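Local coordinates for adenosylmethionine-8-amino-7-oxononanoate aminotransferase (PDB 6ZHK), which catalyses the pyridoxal 5'-phosphate-dependent transamination of D-amino acids, as a thermostable homodimeric aminotransferase of class III, at the interface of chains A and B. Sequence-based numbering; all coordinates share one arbitrary frame. Chains: chain A/B, Adenosylmethionine-8-amino-7-oxononanoate aminotransferase.

Contact 1: the interface of chains A and B. Residues chain A 102-103, 106, 114-115; chain B 19-20.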
loop_
_atom_site.group_PDB
_atom_site.type_symbol
_atom_site.label_atom_id
_atom_site.label_comp_id
_atom_site.label_asym_id
_atom_site.label_seq_id
_atom_site.Cartn_x
_atom_site.Cartn_y
_atom_site.Cartn_z
ATOM N N ALA A 102 -15.121 10.980 -3.261
ATOM C CA ALA A 102 -15.367 10.861 -1.815
ATOM C C ALA A 102 -16.871 11.084 -1.584
ATOM O O ALA A 102 -17.491 10.410 -0.791
ATOM C CB ALA A 102 -14.531 11.835 -0.988
ATOM N N LYS A 103 -17.450 12.052 -2.295
ATOM C CA LYS A 103 -18.884 12.278 -2.143
ATOM C C LYS A 103 -19.664 11.031 -2.589
ATOM O O LYS A 103 -20.629 10.634 -1.945
ATOM C CB LYS A 103 -19.288 13.514 -2.937
ATOM C CG LYS A 103 -20.814 13.762 -2.964
ATOM C CD LYS A 103 -21.145 15.183 -3.446
ATOM C CE LYS A 103 -22.625 15.416 -3.717
ATOM N NZ LYS A 103 -23.468 14.723 -2.724
ATOM N N VAL A 106 -19.433 8.316 0.198
ATOM C CA VAL A 106 -20.215 8.637 1.380
ATOM C C VAL A 106 -21.692 8.352 1.074
ATOM O O VAL A 106 -22.388 7.748 1.921
ATOM C CB VAL A 106 -19.909 10.085 1.843
ATOM C CG1 VAL A 106 -20.926 10.632 2.854
ATOM C CG2 VAL A 106 -18.468 10.181 2.459
ATOM N N THR A 114 -19.499 8.907 6.873
ATOM C CA THR A 114 -19.564 10.254 6.342
ATOM C C THR A 114 -18.181 10.792 5.992
ATOM O O THR A 114 -18.071 11.935 5.524
ATOM C CB THR A 114 -20.193 11.188 7.384
ATOM O OG1 THR A 114 -19.541 10.936 8.624
ATOM C CG2 THR A 114 -21.675 10.924 7.570
ATOM N N LYS A 115 -17.123 10.037 6.273
ATOM C CA LYS A 115 -15.784 10.599 6.013
ATOM C C LYS A 115 -14.950 9.531 5.311
ATOM O O LYS A 115 -15.173 8.344 5.559
ATOM C CB LYS A 115 -15.094 10.966 7.324
ATOM C CG LYS A 115 -15.756 12.166 8.051
ATOM C CD LYS A 115 -15.584 13.444 7.258
ATOM C CE LYS A 115 -16.131 14.680 7.959
ATOM N NZ LYS A 115 -17.578 14.835 7.688
ATOM N N GLU B 19 -16.046 18.575 3.459
ATOM C CA GLU B 19 -17.080 17.784 4.117
ATOM C C GLU B 19 -16.714 16.285 4.126
ATOM O O GLU B 19 -17.090 15.545 5.063
ATOM C CB GLU B 19 -18.436 18.004 3.410
ATOM C CG GLU B 19 -19.598 17.124 3.920
ATOM C CD GLU B 19 -19.853 17.197 5.423
ATOM O OE1 GLU B 19 -19.659 18.273 6.020
ATOM O OE2 GLU B 19 -20.174 16.179 6.014
ATOM N N TYR B 20 -16.117 15.790 3.028
ATOM C CA TYR B 20 -16.096 14.334 2.812
ATOM C C TYR B 20 -14.710 13.709 2.942
ATOM O O TYR B 20 -14.619 12.502 3.160
ATOM C CB TYR B 20 -16.624 13.997 1.418
ATOM C CG TYR B 20 -18.070 14.394 1.266
ATOM C CD1 TYR B 20 -19.052 13.778 2.024
ATOM C CD2 TYR B 20 -18.455 15.351 0.327
ATOM C CE1 TYR B 20 -20.395 14.112 1.875
ATOM C CE2 TYR B 20 -19.796 15.701 0.156
ATOM C CZ TYR B 20 -20.758 15.084 0.950
ATOM O OH TYR B 20 -22.074 15.450 0.819
HETATM O O HOH W 1 -20.526 13.614 5.144
#
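The last turn of helix 10-20 of one subunit, ending in B:Glu19 and B:Tyr20, docks against helix 96-108 of the other and the start of its strand 115-119. B:Tyr20 provides the apolar half of the contact. With CG anti to the carbonyl carbon (chi1 -64°), its ring lies over helix 96-108, where two side chains one turn apart receive it. The aliphatic stem of A:Lys103 lies under one face of the ring towards the CD2-CE2 rim, CG 3.8 Å from CE2 of B:Tyr20. A:Val106 meets the CD1-CE1 rim from the same side, its CG1 3.7 Å from CE1 of B:Tyr20. Nearer the backbone, CB of B:Tyr20 rests on the methyl of A:Ala102. The ring face turned away from A:Lys103 is covered by its own neighbour, B:Glu19, whose CG sits over the ring centre.

The polar half is built round A:Lys115. Its chain, bent at chi2 and chi4, carries the ammonium NZ to the main-chain oxygen of B:Glu19, a hydrogen bond of 2.8 Å with a C=O...N angle of 156°. NZ also forms a salt bridge with carboxylate OE2 of the same residue at 3.4 Å, and the helix end may add to the pull on the ammonium. Water 1 ties OE2 of B:Glu19 (2.7 Å) to the main-chain oxygen of A:Thr114 (3.0 Å), which helps to fix the carboxylate. Aromatic packing and charge pairing together fasten the N-terminal helix to the partner subunit of the homodimer.

Contact 2: the interface of chains A and B. Residues chain A 174-175, 177-178; chain B 134, 146.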
loop_
_atom_site.group_PDB
_atom_site.type_symbol
_atom_site.label_atom_id
_atom_site.label_comp_id
_atom_site.label_asym_id
_atom_site.label_seq_id
_atom_site.Cartn_x
_atom_site.Cartn_y
_atom_site.Cartn_z
ATOM N N VAL A 174 4.758 -17.250 12.112
ATOM C CA VAL A 174 6.183 -17.027 12.348
ATOM C C VAL A 174 6.528 -15.596 12.820
ATOM O O VAL A 174 7.565 -15.364 13.469
ATOM C CB VAL A 174 6.972 -17.451 11.108
ATOM C CG1 VAL A 174 6.775 -16.519 9.907
ATOM C CG2 VAL A 174 8.461 -17.612 11.455
ATOM N N PHE A 175 5.697 -14.606 12.454
ATOM C CA PHE A 175 5.987 -13.201 12.778
ATOM C C PHE A 175 5.533 -12.797 14.185
ATOM O O PHE A 175 5.637 -11.613 14.544
ATOM C CB PHE A 175 5.396 -12.306 11.680
ATOM C CG PHE A 175 6.043 -12.557 10.352
ATOM C CD1 PHE A 175 7.361 -12.146 10.120
ATOM C CD2 PHE A 175 5.402 -13.295 9.366
ATOM C CE1 PHE A 175 7.999 -12.449 8.923
ATOM C CE2 PHE A 175 6.038 -13.563 8.165
ATOM C CZ PHE A 175 7.330 -13.144 7.953
ATOM N N PRO A 177 6.606 -12.549 17.320
ATOM C CA PRO A 177 7.369 -11.547 18.088
ATOM C C PRO A 177 7.195 -10.091 17.640
ATOM O O PRO A 177 7.397 -9.168 18.428
ATOM C CB PRO A 177 8.825 -11.947 17.849
ATOM C CG PRO A 177 8.682 -13.450 17.645
ATOM C CD PRO A 177 7.465 -13.589 16.755
ATOM N N LEU A 178 6.754 -9.876 16.400
ATOM C CA LEU A 178 6.622 -8.518 15.882
ATOM C C LEU A 178 5.176 -8.023 15.969
ATOM O O LEU A 178 4.906 -6.852 15.694
ATOM C CB LEU A 178 7.019 -8.449 14.417
ATOM C CG LEU A 178 8.382 -9.013 14.037
ATOM C CD1 LEU A 178 8.580 -8.814 12.522
ATOM C CD2 LEU A 178 9.462 -8.352 14.898
ATOM N N TYR B 134 13.491 -10.757 8.847
ATOM C CA TYR B 134 13.128 -11.514 10.038
ATOM C C TYR B 134 13.065 -13.000 9.704
ATOM O O TYR B 134 13.609 -13.841 10.446
ATOM C CB TYR B 134 11.794 -11.022 10.636
ATOM C CG TYR B 134 11.434 -11.809 11.872
ATOM C CD1 TYR B 134 12.022 -11.544 13.105
ATOM C CD2 TYR B 134 10.543 -12.869 11.774
ATOM C CE1 TYR B 134 11.780 -12.347 14.223
ATOM C CE2 TYR B 134 10.273 -13.658 12.883
ATOM C CZ TYR B 134 10.894 -13.414 14.085
ATOM O OH TYR B 134 10.640 -14.287 15.106
ATOM N N THR B 146 15.064 -10.748 17.011
ATOM C CA THR B 146 13.713 -10.210 16.998
ATOM C C THR B 146 13.736 -8.688 17.053
ATOM O O THR B 146 12.679 -8.083 16.934
ATOM C CB THR B 146 12.922 -10.745 18.200
ATOM O OG1 THR B 146 13.585 -10.354 19.403
ATOM C CG2 THR B 146 12.848 -12.256 18.204
HETATM O O HOH W 2 9.283 -16.479 15.017
#
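A chi1 of -180° at B:Tyr134 swings the phenol straight out of helix 122-140 towards the 3-10 helix 173-178 of the partner, and chi1 of -64° at A:Phe175 lays that ring alongside; this is part of the dimer interface of a class-III aminotransferase. The two aromatic side chains run past each other in opposite directions and touch at their rims, CD1 of A:Phe175 lying 3.7 Å from CD2 of B:Tyr134. A:Leu178 passes in the same antiparallel sense, its methyl CD1 4.2 Å from CG of B:Tyr134.

Further out, the side chain of A:Pro177 runs at about a right angle to that of B:Tyr134 and presents CG 3.3 Å from the phenol OH of B:Tyr134. Water 2 lies in the plane of the tyrosine ring at its edge, 2.6 Å from OH of B:Tyr134 and 2.6 Å from the main-chain oxygen of A:Val174, and so bridges the subunits. A phenylalanine in place of B:Tyr134 would probably leave this water without its phenol mate and open a gap beside the proline. A:Pro177 continues to the methyl of B:Thr146, while CD2 of A:Leu178 packs 3.8 Å from the main-chain oxygen of B:Thr146. Within chain A, CG1 of A:Val174 covers one face of the A:Phe175 ring towards its rim.

Contact 3: the interface of chains A and B. Residues chain A 18, 27-29, 32; chain B 115, 320, 324.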
loop_
_atom_site.group_PDB
_atom_site.type_symbol
_atom_site.label_atom_id
_atom_site.label_comp_id
_atom_site.label_asym_id
_atom_site.label_seq_id
_atom_site.Cartn_x
_atom_site.Cartn_y
_atom_site.Cartn_z
ATOM N N LYS A 18 11.067 -16.251 -13.961
ATOM C CA LYS A 18 11.554 -17.141 -12.922
ATOM C C LYS A 18 12.846 -16.588 -12.345
ATOM O O LYS A 18 13.196 -16.892 -11.223
ATOM C CB LYS A 18 11.756 -18.543 -13.536
ATOM C CG LYS A 18 10.455 -19.293 -13.830
ATOM C CD LYS A 18 10.646 -20.495 -14.809
ATOM C CE LYS A 18 9.318 -21.191 -15.040
ATOM N NZ LYS A 18 9.453 -22.515 -15.727
ATOM N N GLN A 27 5.790 -20.532 -3.603
ATOM C CA GLN A 27 7.030 -21.244 -3.341
ATOM C C GLN A 27 7.811 -21.239 -4.646
ATOM O O GLN A 27 7.479 -21.999 -5.560
ATOM C CB GLN A 27 6.727 -22.671 -2.834
ATOM C CG GLN A 27 7.938 -23.571 -2.778
ATOM C CD GLN A 27 9.154 -22.919 -2.164
ATOM O OE1 GLN A 27 10.076 -22.573 -2.885
ATOM N NE2 GLN A 27 9.150 -22.710 -0.846
ATOM N N MET A 28 8.888 -20.440 -4.708
ATOM C CA MET A 28 9.534 -20.124 -5.973
ATOM C C MET A 28 10.251 -21.369 -6.524
ATOM O O MET A 28 10.450 -21.473 -7.729
ATOM C CB MET A 28 10.535 -18.988 -5.770
ATOM C CG MET A 28 9.838 -17.567 -5.649
ATOM S SD MET A 28 8.630 -17.251 -7.009
ATOM C CE MET A 28 9.828 -17.113 -8.339
ATOM N N LYS A 29 10.658 -22.276 -5.644
ATOM C CA LYS A 29 11.226 -23.555 -6.097
ATOM C C LYS A 29 10.264 -24.226 -7.060
ATOM O O LYS A 29 10.671 -24.703 -8.108
ATOM C CB LYS A 29 11.661 -24.441 -4.927
ATOM C CG LYS A 29 12.000 -25.886 -5.314
ATOM C CD LYS A 29 13.088 -26.557 -4.514
ATOM C CE LYS A 29 13.428 -27.931 -5.090
ATOM N NZ LYS A 29 12.184 -28.663 -5.482
ATOM N N ARG A 32 9.421 -22.207 -10.340
ATOM C CA ARG A 32 10.478 -22.271 -11.330
ATOM C C ARG A 32 10.492 -23.600 -12.090
ATOM O O ARG A 32 11.062 -23.650 -13.178
ATOM C CB ARG A 32 11.849 -22.107 -10.694
ATOM C CG ARG A 32 12.141 -20.655 -10.365
ATOM C CD ARG A 32 13.160 -20.766 -9.254
ATOM N NE ARG A 32 13.907 -19.548 -9.492
ATOM C CZ ARG A 32 15.045 -19.220 -8.907
ATOM N NH1 ARG A 32 15.644 -20.067 -8.077
ATOM N NH2 ARG A 32 15.578 -18.057 -9.210
ATOM N N LYS B 115 16.908 -9.877 -7.172
ATOM C CA LYS B 115 15.517 -10.346 -7.108
ATOM C C LYS B 115 14.589 -9.172 -6.801
ATOM O O LYS B 115 14.985 -8.286 -6.053
ATOM C CB LYS B 115 15.352 -11.398 -6.003
ATOM C CG LYS B 115 16.075 -12.712 -6.325
ATOM C CD LYS B 115 15.438 -13.423 -7.517
ATOM C CE LYS B 115 16.058 -14.773 -7.839
ATOM N NZ LYS B 115 17.343 -14.550 -8.519
ATOM N N TYR B 320 16.801 -14.605 -0.789
ATOM C CA TYR B 320 15.752 -15.283 -1.529
ATOM C C TYR B 320 15.885 -16.809 -1.335
ATOM O O TYR B 320 14.900 -17.535 -1.243
ATOM C CB TYR B 320 15.948 -14.890 -3.016
ATOM C CG TYR B 320 15.169 -15.648 -4.087
ATOM C CD1 TYR B 320 15.584 -16.893 -4.564
ATOM C CD2 TYR B 320 14.014 -15.093 -4.634
ATOM C CE1 TYR B 320 14.894 -17.531 -5.593
ATOM C CE2 TYR B 320 13.293 -15.717 -5.645
ATOM C CZ TYR B 320 13.742 -16.943 -6.127
ATOM O OH TYR B 320 13.028 -17.521 -7.152
ATOM N N LEU B 324 13.298 -21.053 -0.446
ATOM C CA LEU B 324 13.111 -22.177 -1.366
ATOM C C LEU B 324 12.903 -23.508 -0.648
ATOM O O LEU B 324 13.584 -23.789 0.337
ATOM C CB LEU B 324 14.392 -22.272 -2.210
ATOM C CG LEU B 324 14.606 -21.096 -3.155
ATOM C CD1 LEU B 324 15.938 -21.220 -3.902
ATOM C CD2 LEU B 324 13.441 -20.964 -4.130
HETATM O O HOH W 3 12.645 -15.549 -8.971
#
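A:Met28, at the start of helix 28-33, curls round the phenol oxygen of B:Tyr320 on the partner subunit. Its CB lies 3.2 Å from OH of B:Tyr320 and also touches methyl CD2 of B:Leu324 at 3.9 Å. CG, placed anti to the carbonyl carbon (chi1 -77°), lies 3.5 Å from OH of B:Tyr320, beside CE2. Bends at chi2 and chi3 then fold the thioether back, and the terminal methyl CE comes 3.4 Å from the same OH.

A:Arg32 points towards B:Tyr320 from the opposite direction. The phenol oxygen of B:Tyr320 sits over the centre of its guanidinium, 3.1 Å above the plane, with guanidinium and ring planes 53° apart; this is a contact on the face and not along an N-H. The N-H of NE is instead used at the edge, in the guanidinium plane, by the main-chain oxygen of A:Lys18 at 3.2 Å, a bond that helps to fix the rotation of the group. Water 3 joins that oxygen to OH of B:Tyr320, giving the phenol a water-mediated link across the interface to helix 10-20 of chain A.

B:Leu324 packs beside this arrangement, against the first turn of helix 28-33. There the side-chain oxygen OE1 of A:Gln27 accepts the backbone N-H of A:Lys29 in the carbonyl plane, on a lone pair, and caps the helix. On the partner side, methylene CE of B:Lys115 stands 3.5 Å above the centre of the B:Tyr320 ring.

Measured between the centres of their C-alpha atoms, contacts 2 and 3 are about 22 Å apart, whereas contact 1 lies about 38 Å from contact 2 and 44 Å from contact 3. The two-fold relates them: A:Lys115 serves in contact 1 and B:Lys115 in contact 3, and both contacts use helix 10-20, so the twin of contact 1 adjoins contact 3. The N-terminal segment of each subunit is thereby fastened to its partner at successive points, while contact 2 joins other elements, helix 122-140 and the 3-10 helix 173-178. Each patch occurs twice in the homodimer.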